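Local structure of VP1 (4PCH) at residues E8-V13 against E77-V82; Q41-P46 against G237-P242; T90-A95 against Q117-A122; A99-Q104 against A111-T116; L140-A145 against V171-A176. The protein probably serves as the major structural protein of the polyomavirus capsid, forming jelly-roll pentamers that build the icosahedral shell and help it attach to host cells. All blocks are in the same frame, centred on the assembly; numbering follows the deposited sequence. Where two conformers were deposited one is given.

The five contacts sample different depths of one jelly-roll subunit. Contact 3 is core: strand 79-93 meets strand 117-124 through a CH-pi contact and a leucine-tyrosine pair. Contact 1 uses the same strand 79-93, but at the surface, about 17 Å away between nearest atoms, and relies on a few aliphatic groups. Contacts 2 and 4 form a buried cluster of loops at the opposite side of the chain's centre from contact 1; they touch through R43 and S100, and backbone carbonyls, an arginine and waters dominate there. Contact 5 is a small aliphatic cluster in the loop following strand 117-124, and it packs against contact 3 through L118 and V171.

Contact 1 (E8-V13 against E77-V82); sequences EVLDTV and EDTMIV
L10 with T79 and V13 with I81 join two strands of one jelly-roll sheet that do not pair with each other. Strands 9-27 and 79-93 both run antiparallel to strand 253-271, which lies between them; the evidence is the backbone bonding of L10 with R270 on one side and of M80 with I271 on the other. CA separations of 8.9 Å for L10 and T79 and 8.1 Å for V13 and I81 are too wide for direct pairing, and the segment directions, 37° apart, are alike. In the alphabet of the viral jelly roll this is the BIDG sheet, at the end where both ends of the modelled chain lie.

L10 can be followed outward against the methyl CG2 of T79. Its CB is still 6.5 Å from T79 CG2, its CG has closed to 5.4 Å, and CD1 makes the contact at 4.2 Å. CD1 continues the line of the side chain because it is anti to CA (chi2 -175°), while the other branch, CD2, stays 6.3 Å from T79 CG2. The hydroxyl of T79 takes no part: OG1 bonds to the carbonyl O of C76 and weakly to R270. L10 and T79 both also touch K272.

At the other pair the side chains cross at about a right angle. V13 places CG1 anti to its backbone N (chi1 176°), which leaves CG2 to meet I81 CG2 at 4.1 Å.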
# COMPACT_ATOMS: atom_id res chain seq x y z
N GLU B 8 9.57 -26.19 -31.41
CA GLU B 8 10.74 -25.32 -31.41
C GLU B 8 10.38 -23.94 -32.00
O GLU B 8 9.84 -23.83 -33.11
CB GLU B 8 11.88 -25.97 -32.18
CG GLU B 8 13.18 -25.16 -32.17
CD GLU B 8 14.27 -25.76 -33.04
OE1 GLU B 8 14.01 -26.73 -33.80
OE2 GLU B 8 15.40 -25.23 -32.98
N VAL B 9 10.68 -22.90 -31.24
CA VAL B 9 10.40 -21.54 -31.65
C VAL B 9 11.63 -20.99 -32.36
O VAL B 9 12.74 -21.01 -31.82
CB VAL B 9 10.04 -20.67 -30.42
CG1 VAL B 9 9.71 -19.26 -30.84
CG2 VAL B 9 8.88 -21.30 -29.66
N LEU B 10 11.44 -20.51 -33.59
CA LEU B 10 12.54 -19.98 -34.39
C LEU B 10 12.51 -18.48 -34.26
O LEU B 10 12.14 -17.97 -33.18
CB LEU B 10 12.44 -20.45 -35.84
CG LEU B 10 12.44 -21.96 -36.06
CD1 LEU B 10 12.47 -22.25 -37.55
CD2 LEU B 10 13.62 -22.64 -35.35
N ASP B 11 12.86 -17.76 -35.32
CA ASP B 11 12.99 -16.31 -35.23
C ASP B 11 11.70 -15.60 -35.56
O ASP B 11 10.83 -16.12 -36.28
CB ASP B 11 14.10 -15.79 -36.16
CG ASP B 11 15.50 -16.17 -35.69
OD1 ASP B 11 15.70 -16.43 -34.48
OD2 ASP B 11 16.41 -16.20 -36.53
N THR B 12 11.56 -14.39 -35.02
CA THR B 12 10.49 -13.52 -35.45
C THR B 12 10.70 -13.20 -36.93
O THR B 12 11.83 -13.18 -37.43
CB THR B 12 10.39 -12.21 -34.63
OG1 THR B 12 11.64 -11.52 -34.69
CG2 THR B 12 10.04 -12.51 -33.17
N VAL B 13 9.58 -12.98 -37.61
CA VAL B 13 9.59 -12.54 -38.98
C VAL B 13 9.94 -11.04 -38.97
O VAL B 13 9.45 -10.31 -38.10
CB VAL B 13 8.21 -12.78 -39.62
CG1 VAL B 13 8.15 -12.25 -41.03
CG2 VAL B 13 7.87 -14.26 -39.59
N GLU B 77 7.47 -26.96 -45.32
CA GLU B 77 7.89 -28.26 -44.79
C GLU B 77 7.49 -28.43 -43.33
O GLU B 77 6.32 -28.63 -43.04
CB GLU B 77 9.41 -28.44 -44.96
CG GLU B 77 9.83 -29.29 -46.14
CD GLU B 77 11.28 -29.72 -46.03
OE1 GLU B 77 12.14 -28.84 -45.86
OE2 GLU B 77 11.55 -30.94 -46.11
N ASP B 78 8.44 -28.25 -42.42
CA ASP B 78 8.26 -28.56 -41.00
C ASP B 78 8.13 -27.29 -40.19
O ASP B 78 8.15 -27.33 -38.96
CB ASP B 78 9.46 -29.37 -40.49
CG ASP B 78 10.81 -28.73 -40.81
OD1 ASP B 78 10.86 -27.81 -41.66
OD2 ASP B 78 11.82 -29.16 -40.23
N THR B 79 7.98 -26.15 -40.87
CA THR B 79 7.83 -24.89 -40.16
C THR B 79 6.55 -24.16 -40.55
O THR B 79 6.01 -24.35 -41.65
CB THR B 79 9.02 -23.95 -40.42
OG1 THR B 79 8.92 -23.42 -41.74
CG2 THR B 79 10.37 -24.69 -40.28
N MET B 80 6.05 -23.34 -39.65
CA MET B 80 4.99 -22.44 -40.02
C MET B 80 5.12 -21.09 -39.33
O MET B 80 5.74 -20.96 -38.28
CB MET B 80 3.59 -23.04 -39.78
CG MET B 80 3.17 -23.21 -38.36
SD MET B 80 1.47 -23.82 -38.05
CE MET B 80 0.59 -23.40 -39.56
N ILE B 81 4.50 -20.10 -39.94
CA ILE B 81 4.40 -18.76 -39.36
C ILE B 81 3.08 -18.61 -38.61
O ILE B 81 2.01 -18.91 -39.16
CB ILE B 81 4.45 -17.68 -40.47
CG1 ILE B 81 5.76 -17.76 -41.25
CG2 ILE B 81 4.36 -16.30 -39.85
CD1 ILE B 81 5.77 -16.89 -42.49
N VAL B 82 3.14 -18.15 -37.37
CA VAL B 82 1.94 -17.86 -36.57
C VAL B 82 2.03 -16.47 -35.97
O VAL B 82 3.13 -15.90 -35.86
CB VAL B 82 1.77 -18.88 -35.41
CG1 VAL B 82 1.64 -20.30 -35.93
CG2 VAL B 82 2.95 -18.82 -34.44

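Contact 2 (Q41-P46 against G237-P242); sequences QSRGLP and GLPGLP
R43 alone carries the first segment to G237 and P239, and the residues before it are engaged with a neighbouring subunit. Q41 NE2 makes a weak hydrogen bond to D153 of that subunit, and S42 OG bonds to the carbonyl O of the same residue. At R43 the side chain reaches across. CG lies beside the backbone N, and from there to NE the side chain is fully extended (chi2 175°, chi3 178°), an extension that carries the guanidinium to the far loop. NH1 stands 3.6 Å from the carbonyl O of G237, approached obliquely and too far for a hydrogen bond. P239 CD lies near the plane of the guanidinium, at its edge, 4.2 Å from NH1, with R43 and P239 running antiparallel alongside one another.

The loop reached is the one linking strands 224-236 and 253-271, the HI loop of the jelly roll. Its L238-L241 portion is a type II beta turn, with P239 and G240 at the central positions and a positive phi of 73° at the glycine. The orientation of the guanidinium is set by stronger partners: NE bonds to Q255 OE1 and NH1 to the carbonyl O of S100. The carbonyl and amide oxygens around it would stabilise the positive charge. G44 continues with a backbone bond to V254, and at L45 the backbone changes direction, bonded there to G56.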
# COMPACT_ATOMS: atom_id res chain seq x y z
N GLN B 41 -24.45 -8.00 -17.73
CA GLN B 41 -24.97 -7.00 -16.80
C GLN B 41 -23.86 -6.77 -15.78
O GLN B 41 -23.09 -7.70 -15.50
CB GLN B 41 -26.23 -7.51 -16.07
CG GLN B 41 -27.50 -7.51 -16.91
CD GLN B 41 -28.66 -6.71 -16.32
OE1 GLN B 41 -29.61 -7.29 -15.76
NE2 GLN B 41 -28.60 -5.36 -16.45
N SER B 42 -23.78 -5.55 -15.25
CA SER B 42 -22.73 -5.21 -14.28
C SER B 42 -23.14 -5.34 -12.81
O SER B 42 -22.30 -5.21 -11.94
CB SER B 42 -22.15 -3.81 -14.55
OG SER B 42 -23.17 -2.85 -14.59
N ARG B 43 -24.42 -5.56 -12.54
CA ARG B 43 -24.89 -5.99 -11.23
C ARG B 43 -25.73 -7.24 -11.44
O ARG B 43 -26.51 -7.31 -12.38
CB ARG B 43 -25.72 -4.92 -10.58
CG ARG B 43 -24.90 -3.73 -10.13
CD ARG B 43 -25.76 -2.62 -9.58
NE ARG B 43 -24.91 -1.51 -9.13
CZ ARG B 43 -25.29 -0.53 -8.31
NH1 ARG B 43 -26.54 -0.41 -7.86
NH2 ARG B 43 -24.40 0.41 -7.99
N GLY B 44 -25.56 -8.20 -10.54
CA GLY B 44 -26.31 -9.44 -10.60
C GLY B 44 -27.68 -9.29 -9.99
O GLY B 44 -28.09 -8.19 -9.55
N LEU B 45 -28.42 -10.39 -9.99
CA LEU B 45 -29.63 -10.49 -9.17
C LEU B 45 -29.14 -10.50 -7.73
O LEU B 45 -27.94 -10.68 -7.49
CB LEU B 45 -30.35 -11.80 -9.43
CG LEU B 45 -30.83 -12.00 -10.87
CD1 LEU B 45 -31.38 -13.41 -11.04
CD2 LEU B 45 -31.87 -10.98 -11.23
N PRO B 46 -30.04 -10.28 -6.75
CA PRO B 46 -29.62 -10.32 -5.35
C PRO B 46 -28.91 -11.61 -5.05
O PRO B 46 -29.37 -12.69 -5.49
CB PRO B 46 -30.95 -10.22 -4.58
CG PRO B 46 -31.83 -9.44 -5.50
CD PRO B 46 -31.45 -9.93 -6.88
N GLY B 237 -25.96 -2.11 -2.36
CA GLY B 237 -27.40 -1.98 -2.21
C GLY B 237 -28.01 -1.35 -3.46
O GLY B 237 -27.31 -0.96 -4.42
N LEU B 238 -29.32 -1.21 -3.43
CA LEU B 238 -30.05 -0.56 -4.52
C LEU B 238 -30.06 0.96 -4.37
O LEU B 238 -29.95 1.47 -3.26
CB LEU B 238 -31.49 -1.05 -4.57
CG LEU B 238 -31.66 -2.56 -4.59
CD1 LEU B 238 -33.15 -2.93 -4.66
CD2 LEU B 238 -30.87 -3.25 -5.67
N PRO B 239 -30.27 1.70 -5.47
CA PRO B 239 -30.29 3.17 -5.36
C PRO B 239 -31.32 3.76 -4.43
O PRO B 239 -32.49 3.40 -4.48
CB PRO B 239 -30.53 3.62 -6.81
CG PRO B 239 -29.95 2.52 -7.62
CD PRO B 239 -30.26 1.26 -6.87
N GLY B 240 -30.88 4.71 -3.58
CA GLY B 240 -31.82 5.52 -2.81
C GLY B 240 -32.50 4.79 -1.67
O GLY B 240 -33.54 5.21 -1.17
N LEU B 241 -31.94 3.64 -1.30
CA LEU B 241 -32.56 2.75 -0.29
C LEU B 241 -31.57 2.37 0.79
O LEU B 241 -30.35 2.39 0.56
CB LEU B 241 -33.09 1.48 -0.97
CG LEU B 241 -34.35 1.69 -1.83
CD1 LEU B 241 -34.62 0.45 -2.68
CD2 LEU B 241 -35.55 2.05 -0.96
N PRO B 242 -32.07 1.97 1.96
CA PRO B 242 -31.15 1.63 3.04
C PRO B 242 -30.46 0.31 2.77
O PRO B 242 -31.03 -0.61 2.18
CB PRO B 242 -32.03 1.57 4.28
CG PRO B 242 -33.39 1.29 3.77
CD PRO B 242 -33.48 1.89 2.39

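Contact 3 (T90-A95 against Q117-A122); sequences TELLFA and QLYFWA
A chi1 of 63° folds the indole of W121 back between its own backbone N and carbonyl carbon, and T90 does the same with its methyl CG2, which brings the two together. The methyl then lies over one face of the indole: CG2 is 4.1 Å from the centroid of the W121 five-membered ring and only 15° off its normal, the geometry of a CH-pi contact. It is offset toward the rim, 4.0 Å from W121 CD1. The rotation of T90 that aims the methyl also sends OG1 the other way, to the carbonyl O of F261 and to R260 NH1, so the polar and apolar branches each have a defined role.

Two residues on from T90, and two back from W121 on the oppositely directed strand, L92 crosses Y119 at about a right angle. Its CD2 sits 4.0 Å from Y119 CD1 and 4.1 Å from Y119 CE1, obliquely to the ring. The far end of that ring is tethered: Y119 OH donates to Q117 OE1 at 2.8 Å, with a C=O...O angle of 117°, and the amide oxygen lies at the ring's edge, in its plane.

No hydrogen bond links the segments. The CA separation of 8.2 Å for T90 and W121 fits strands of facing sheets, here D (79-93) and E (117-124) of the jelly-roll sandwich. Strand 253-271 adds F262 against both T90 and W121, strand 224-236 adds D231 against L92 and Y119, E91 OE1 is hydrogen-bonded to Y186 OH of one neighbouring subunit, and L118 packs on Y202 of another.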
# COMPACT_ATOMS: atom_id res chain seq x y z
N THR B 90 -4.40 -3.65 -20.65
CA THR B 90 -5.74 -3.99 -20.17
C THR B 90 -6.16 -2.96 -19.13
O THR B 90 -5.31 -2.46 -18.37
CB THR B 90 -5.83 -5.45 -19.64
OG1 THR B 90 -7.20 -5.74 -19.27
CG2 THR B 90 -4.89 -5.66 -18.43
N GLU B 91 -7.45 -2.58 -19.14
CA GLU B 91 -7.98 -1.55 -18.25
C GLU B 91 -9.37 -1.95 -17.80
O GLU B 91 -10.19 -2.39 -18.61
CB GLU B 91 -8.17 -0.18 -18.95
CG GLU B 91 -6.99 0.49 -19.61
CD GLU B 91 -7.39 1.80 -20.32
OE1 GLU B 91 -8.23 2.60 -19.77
OE2 GLU B 91 -6.82 2.01 -21.44
N LEU B 92 -9.67 -1.77 -16.52
CA LEU B 92 -11.02 -1.91 -16.02
C LEU B 92 -11.80 -0.62 -16.22
O LEU B 92 -11.29 0.48 -15.96
CB LEU B 92 -10.96 -2.22 -14.51
CG LEU B 92 -12.27 -2.59 -13.82
CD1 LEU B 92 -12.95 -3.78 -14.49
CD2 LEU B 92 -11.95 -2.95 -12.37
N LEU B 93 -13.05 -0.74 -16.66
CA LEU B 93 -13.93 0.40 -16.80
C LEU B 93 -14.85 0.48 -15.59
O LEU B 93 -15.59 -0.49 -15.27
CB LEU B 93 -14.78 0.27 -18.08
CG LEU B 93 -13.98 0.37 -19.39
CD1 LEU B 93 -13.50 -0.96 -19.93
CD2 LEU B 93 -14.79 1.06 -20.45
N PHE B 94 -14.80 1.60 -14.87
CA PHE B 94 -15.60 1.72 -13.65
C PHE B 94 -15.70 3.17 -13.23
O PHE B 94 -14.78 3.95 -13.51
CB PHE B 94 -15.01 0.89 -12.51
CG PHE B 94 -15.95 0.64 -11.38
CD1 PHE B 94 -17.13 -0.04 -11.59
CD2 PHE B 94 -15.69 1.15 -10.10
CE1 PHE B 94 -18.02 -0.26 -10.57
CE2 PHE B 94 -16.61 0.95 -9.07
CZ PHE B 94 -17.76 0.24 -9.31
N ALA B 95 -16.82 3.54 -12.63
CA ALA B 95 -17.08 4.87 -12.10
C ALA B 95 -17.35 4.80 -10.60
O ALA B 95 -17.78 3.77 -10.07
CB ALA B 95 -18.26 5.48 -12.81
N GLN B 117 -13.58 -9.02 -3.33
CA GLN B 117 -13.25 -8.58 -4.68
C GLN B 117 -12.37 -9.62 -5.39
O GLN B 117 -11.64 -10.38 -4.75
CB GLN B 117 -12.46 -7.25 -4.64
CG GLN B 117 -13.16 -6.14 -3.86
CD GLN B 117 -12.22 -5.11 -3.30
OE1 GLN B 117 -11.37 -4.55 -4.01
NE2 GLN B 117 -12.40 -4.79 -2.00
N LEU B 118 -12.45 -9.56 -6.72
CA LEU B 118 -11.56 -10.31 -7.61
C LEU B 118 -11.29 -9.47 -8.84
O LEU B 118 -12.24 -8.98 -9.46
CB LEU B 118 -12.19 -11.62 -8.02
CG LEU B 118 -11.50 -12.42 -9.15
CD1 LEU B 118 -10.10 -12.85 -8.72
CD2 LEU B 118 -12.34 -13.59 -9.63
N TYR B 119 -10.02 -9.34 -9.19
CA TYR B 119 -9.61 -8.66 -10.45
C TYR B 119 -8.72 -9.64 -11.19
O TYR B 119 -7.67 -10.01 -10.69
CB TYR B 119 -8.90 -7.36 -10.16
CG TYR B 119 -9.70 -6.49 -9.22
CD1 TYR B 119 -10.76 -5.73 -9.69
CD2 TYR B 119 -9.44 -6.45 -7.86
CE1 TYR B 119 -11.53 -4.95 -8.84
CE2 TYR B 119 -10.18 -5.65 -7.01
CZ TYR B 119 -11.24 -4.92 -7.50
OH TYR B 119 -12.02 -4.15 -6.68
N PHE B 120 -9.19 -10.11 -12.34
CA PHE B 120 -8.49 -11.19 -13.04
C PHE B 120 -8.46 -10.94 -14.53
O PHE B 120 -9.47 -10.54 -15.10
CB PHE B 120 -9.17 -12.54 -12.78
CG PHE B 120 -8.57 -13.69 -13.54
CD1 PHE B 120 -7.55 -14.44 -12.98
CD2 PHE B 120 -9.06 -14.03 -14.80
CE1 PHE B 120 -6.98 -15.51 -13.67
CE2 PHE B 120 -8.51 -15.07 -15.50
CZ PHE B 120 -7.46 -15.81 -14.95
N TRP B 121 -7.31 -11.21 -15.16
CA TRP B 121 -7.26 -11.25 -16.61
C TRP B 121 -6.36 -12.40 -17.07
O TRP B 121 -5.44 -12.85 -16.34
CB TRP B 121 -6.79 -9.90 -17.22
CG TRP B 121 -5.41 -9.52 -16.82
CD1 TRP B 121 -5.05 -8.64 -15.83
CD2 TRP B 121 -4.18 -10.00 -17.40
NE1 TRP B 121 -3.68 -8.57 -15.74
CE2 TRP B 121 -3.13 -9.39 -16.70
CE3 TRP B 121 -3.87 -10.89 -18.44
CZ2 TRP B 121 -1.78 -9.64 -16.99
CZ3 TRP B 121 -2.55 -11.14 -18.74
CH2 TRP B 121 -1.51 -10.52 -18.01
N ALA B 122 -6.65 -12.87 -18.27
CA ALA B 122 -5.82 -13.86 -18.98
C ALA B 122 -5.86 -13.62 -20.47
O ALA B 122 -6.85 -13.14 -21.03
CB ALA B 122 -6.23 -15.30 -18.65

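Contact 4 (A99-Q104 against A111-T116); sequences ASSGYQ and AGIEGT
The peptide carbonyl of G102 is the flat group on which A111 closes. A111 N donates to G102 O at 2.9 Å; the N-H points almost exactly at the oxygen (179°), but the nitrogen is tilted 33° from the carbonyl plane, with a C=O...N angle of 132°. A water donates a second bond to the same G102 O at 2.6 Å and in turn accepts from G112 N at 2.9 Å. Thus one carbonyl oxygen is gripped twice and the next amide, G112 N, is satisfied through the solvent.

A second water lies 2.8 Å from S101 O and 2.7 Å from G112 O; it competes for more acceptors than it has protons, so its donation to either is not fixed. Around these polar atoms the packing is close: A111 CB is 3.7 Å from S101 O, and S101 OG is 3.4 Å from I113 CD1, while S101 OG and T236 OG1 share a hydrogen bond. The positive phi of both G102 and G112 suits glycine.

The direct bond extends the short hairpin of strands 103-104 and 109-110 in the loop between strands 79-93 and 117-124, the DE loop of the jelly roll. With one direct backbone bond and two waters joining the segments, buried main-chain atoms find their partners partly through solvent.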
# COMPACT_ATOMS: atom_id res chain seq x y z
N ALA B 99 -25.07 7.71 -5.33
CA ALA B 99 -26.54 7.46 -5.21
C ALA B 99 -26.92 6.06 -5.67
O ALA B 99 -27.88 5.49 -5.19
CB ALA B 99 -27.37 8.49 -5.97
N SER B 100 -26.13 5.48 -6.57
CA SER B 100 -26.44 4.19 -7.11
C SER B 100 -26.37 3.05 -6.10
O SER B 100 -26.88 1.97 -6.39
CB SER B 100 -25.45 3.86 -8.22
OG SER B 100 -24.15 3.72 -7.68
N SER B 101 -25.72 3.25 -4.95
CA SER B 101 -25.42 2.14 -4.05
C SER B 101 -26.03 2.23 -2.68
O SER B 101 -25.70 1.44 -1.81
CB SER B 101 -23.91 1.96 -3.96
OG SER B 101 -23.43 1.44 -5.18
N GLY B 102 -26.96 3.16 -2.50
CA GLY B 102 -27.78 3.19 -1.28
C GLY B 102 -27.11 3.91 -0.13
O GLY B 102 -26.01 4.48 -0.27
N TYR B 103 -27.73 3.86 1.03
CA TYR B 103 -27.21 4.59 2.18
C TYR B 103 -27.24 3.73 3.43
O TYR B 103 -28.02 2.79 3.52
CB TYR B 103 -27.99 5.89 2.41
CG TYR B 103 -29.45 5.73 2.69
CD1 TYR B 103 -29.92 5.57 4.00
CD2 TYR B 103 -30.39 5.80 1.67
CE1 TYR B 103 -31.27 5.43 4.26
CE2 TYR B 103 -31.75 5.69 1.93
CZ TYR B 103 -32.18 5.50 3.22
OH TYR B 103 -33.53 5.39 3.47
N GLN B 104 -26.37 4.07 4.37
CA GLN B 104 -26.23 3.32 5.60
C GLN B 104 -26.67 4.26 6.70
O GLN B 104 -25.99 5.29 6.98
CB GLN B 104 -24.77 2.91 5.81
CG GLN B 104 -24.52 2.19 7.12
CD GLN B 104 -23.05 1.82 7.30
OE1 GLN B 104 -22.16 2.53 6.84
NE2 GLN B 104 -22.80 0.76 8.04
N ALA B 111 -23.54 4.42 1.34
CA ALA B 111 -22.90 3.13 1.60
C ALA B 111 -21.70 2.85 0.72
O ALA B 111 -20.68 2.29 1.16
CB ALA B 111 -23.95 2.03 1.42
N GLY B 112 -21.80 3.23 -0.56
CA GLY B 112 -20.80 2.88 -1.55
C GLY B 112 -20.63 1.39 -1.77
O GLY B 112 -21.36 0.56 -1.20
N ILE B 113 -19.66 1.04 -2.61
CA ILE B 113 -19.32 -0.36 -2.86
C ILE B 113 -18.35 -0.84 -1.80
O ILE B 113 -17.39 -0.13 -1.48
CB ILE B 113 -18.66 -0.54 -4.23
CG1 ILE B 113 -19.57 0.00 -5.34
CG2 ILE B 113 -18.27 -1.99 -4.45
CD1 ILE B 113 -20.89 -0.73 -5.48
N GLU B 114 -18.55 -2.04 -1.28
CA GLU B 114 -17.56 -2.65 -0.41
C GLU B 114 -17.72 -4.15 -0.40
O GLU B 114 -18.75 -4.67 -0.78
CB GLU B 114 -17.63 -2.13 1.05
CG GLU B 114 -18.99 -2.30 1.73
CD GLU B 114 -20.07 -1.35 1.21
OE1 GLU B 114 -19.80 -0.13 1.16
OE2 GLU B 114 -21.20 -1.79 0.85
N GLY B 115 -16.69 -4.82 0.08
CA GLY B 115 -16.73 -6.27 0.27
C GLY B 115 -15.68 -7.01 -0.53
O GLY B 115 -14.64 -6.47 -0.87
N THR B 116 -15.95 -8.28 -0.75
CA THR B 116 -14.97 -9.20 -1.34
C THR B 116 -14.81 -8.89 -2.83
O THR B 116 -15.78 -8.55 -3.51
CB THR B 116 -15.42 -10.66 -1.02
OG1 THR B 116 -15.13 -10.92 0.36
CG2 THR B 116 -14.72 -11.70 -1.86
O HOH W 1 -23.87 -0.52 -0.91
O HOH W 2 -23.96 4.49 -1.94

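Contact 5 (L140-A145 against V171-A176); sequences LKVNEA and VELWVA
L173 packs on L140 and V142 within the long loop that joins strands E (117-124) and F (184-191) of the jelly roll. The first segment pairs in parallel with strand 52-53, whereas strand 174-176 belongs to a small antiparallel sheet with 129-132 and 161-163, so the contact ties two separate minor sheets together.

The apolar contacts all rest on the fork of L173. Its CD1 meets V142 tip to tip and is seated between the two valine methyls, 3.5 Å from V142 CG1 and 3.6 Å from V142 CG2, which is tight packing. Its other branch, CD2, touches L140 CD2 at 3.9 Å. A chi1 of -54° aims L173 CG at the first segment, and the branching at CG gives CD1 to V142 and CD2 to L140. L53 of strand 52-53 also packs on L140 and L173, and A99 of a neighbouring subunit packs on L140.

No hydrogen bond crosses between the segments; each is bonded to its own surroundings. The backbone of L173 bonds to that of I133, and just past V142 the chain bends through an Asx turn, in which A145 N donates to N143 OD1 at 2.8 Å with an N-H...O angle of 165°.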
# COMPACT_ATOMS: atom_id res chain seq x y z
N LEU B 140 -21.66 -26.05 0.68
CA LEU B 140 -21.81 -25.02 -0.35
C LEU B 140 -22.41 -25.69 -1.57
O LEU B 140 -21.84 -26.65 -2.10
CB LEU B 140 -20.50 -24.34 -0.75
CG LEU B 140 -20.65 -23.20 -1.78
CD1 LEU B 140 -21.36 -21.97 -1.18
CD2 LEU B 140 -19.32 -22.78 -2.37
N LYS B 141 -23.58 -25.20 -1.97
CA LYS B 141 -24.34 -25.76 -3.07
C LYS B 141 -24.25 -24.85 -4.28
O LYS B 141 -24.04 -23.64 -4.16
CB LYS B 141 -25.79 -25.97 -2.66
CG LYS B 141 -25.95 -27.00 -1.54
CD LYS B 141 -27.20 -26.73 -0.73
CE LYS B 141 -27.41 -27.76 0.38
NZ LYS B 141 -28.62 -27.45 1.19
N VAL B 142 -24.39 -25.46 -5.47
CA VAL B 142 -24.23 -24.76 -6.74
C VAL B 142 -25.35 -25.16 -7.68
O VAL B 142 -25.53 -26.34 -7.97
CB VAL B 142 -22.88 -25.11 -7.40
CG1 VAL B 142 -22.63 -24.21 -8.61
CG2 VAL B 142 -21.75 -24.97 -6.39
N ASN B 143 -26.10 -24.18 -8.15
CA ASN B 143 -27.16 -24.43 -9.11
C ASN B 143 -26.64 -25.13 -10.37
O ASN B 143 -25.56 -24.81 -10.87
CB ASN B 143 -27.84 -23.13 -9.48
CG ASN B 143 -29.06 -23.37 -10.34
OD1 ASN B 143 -28.93 -23.54 -11.54
ND2 ASN B 143 -30.23 -23.42 -9.73
N GLU B 144 -27.41 -26.09 -10.87
CA GLU B 144 -27.02 -26.92 -11.99
C GLU B 144 -26.84 -26.19 -13.31
O GLU B 144 -26.24 -26.74 -14.23
CB GLU B 144 -28.04 -28.06 -12.18
CG GLU B 144 -27.98 -29.12 -11.08
CD GLU B 144 -26.60 -29.74 -10.93
OE1 GLU B 144 -25.79 -29.21 -10.13
OE2 GLU B 144 -26.30 -30.72 -11.65
N ALA B 145 -27.34 -24.96 -13.41
CA ALA B 145 -27.08 -24.11 -14.58
C ALA B 145 -25.65 -23.63 -14.66
O ALA B 145 -25.19 -23.18 -15.73
CB ALA B 145 -28.06 -22.94 -14.61
N VAL B 171 -16.59 -17.60 -10.69
CA VAL B 171 -15.27 -17.24 -10.23
C VAL B 171 -15.04 -17.71 -8.79
O VAL B 171 -13.92 -17.91 -8.36
CB VAL B 171 -15.02 -15.72 -10.36
CG1 VAL B 171 -15.22 -15.27 -11.80
CG2 VAL B 171 -15.91 -14.92 -9.41
N GLU B 172 -16.14 -17.92 -8.05
CA GLU B 172 -16.06 -18.47 -6.71
C GLU B 172 -15.63 -19.95 -6.66
O GLU B 172 -15.26 -20.43 -5.59
CB GLU B 172 -17.39 -18.34 -6.01
CG GLU B 172 -17.75 -16.92 -5.67
CD GLU B 172 -19.23 -16.76 -5.40
OE1 GLU B 172 -19.71 -17.35 -4.43
OE2 GLU B 172 -19.87 -16.03 -6.16
N LEU B 173 -15.68 -20.66 -7.80
CA LEU B 173 -15.50 -22.12 -7.82
C LEU B 173 -14.37 -22.64 -8.74
O LEU B 173 -14.08 -23.84 -8.76
CB LEU B 173 -16.82 -22.76 -8.26
CG LEU B 173 -18.08 -22.39 -7.48
CD1 LEU B 173 -19.34 -22.98 -8.15
CD2 LEU B 173 -17.94 -22.87 -6.03
N TRP B 174 -13.75 -21.74 -9.51
CA TRP B 174 -12.79 -22.15 -10.56
C TRP B 174 -11.58 -21.23 -10.50
O TRP B 174 -11.78 -20.01 -10.60
CB TRP B 174 -13.45 -22.06 -11.93
CG TRP B 174 -14.56 -23.05 -12.14
CD1 TRP B 174 -15.90 -22.85 -12.00
CD2 TRP B 174 -14.40 -24.42 -12.51
NE1 TRP B 174 -16.59 -24.00 -12.26
CE2 TRP B 174 -15.68 -24.99 -12.59
CE3 TRP B 174 -13.28 -25.22 -12.80
CZ2 TRP B 174 -15.88 -26.32 -12.93
CZ3 TRP B 174 -13.49 -26.55 -13.13
CH2 TRP B 174 -14.78 -27.09 -13.19
N VAL B 175 -10.40 -21.81 -10.36
CA VAL B 175 -9.14 -21.08 -10.17
C VAL B 175 -8.19 -21.37 -11.35
O VAL B 175 -8.07 -22.53 -11.76
CB VAL B 175 -8.46 -21.55 -8.87
CG1 VAL B 175 -7.17 -20.77 -8.62
CG2 VAL B 175 -9.39 -21.38 -7.66
N ALA B 176 -7.50 -20.35 -11.85
CA ALA B 176 -6.51 -20.57 -12.90
C ALA B 176 -5.55 -21.66 -12.46
O ALA B 176 -5.08 -21.67 -11.33
CB ALA B 176 -5.73 -19.28 -13.18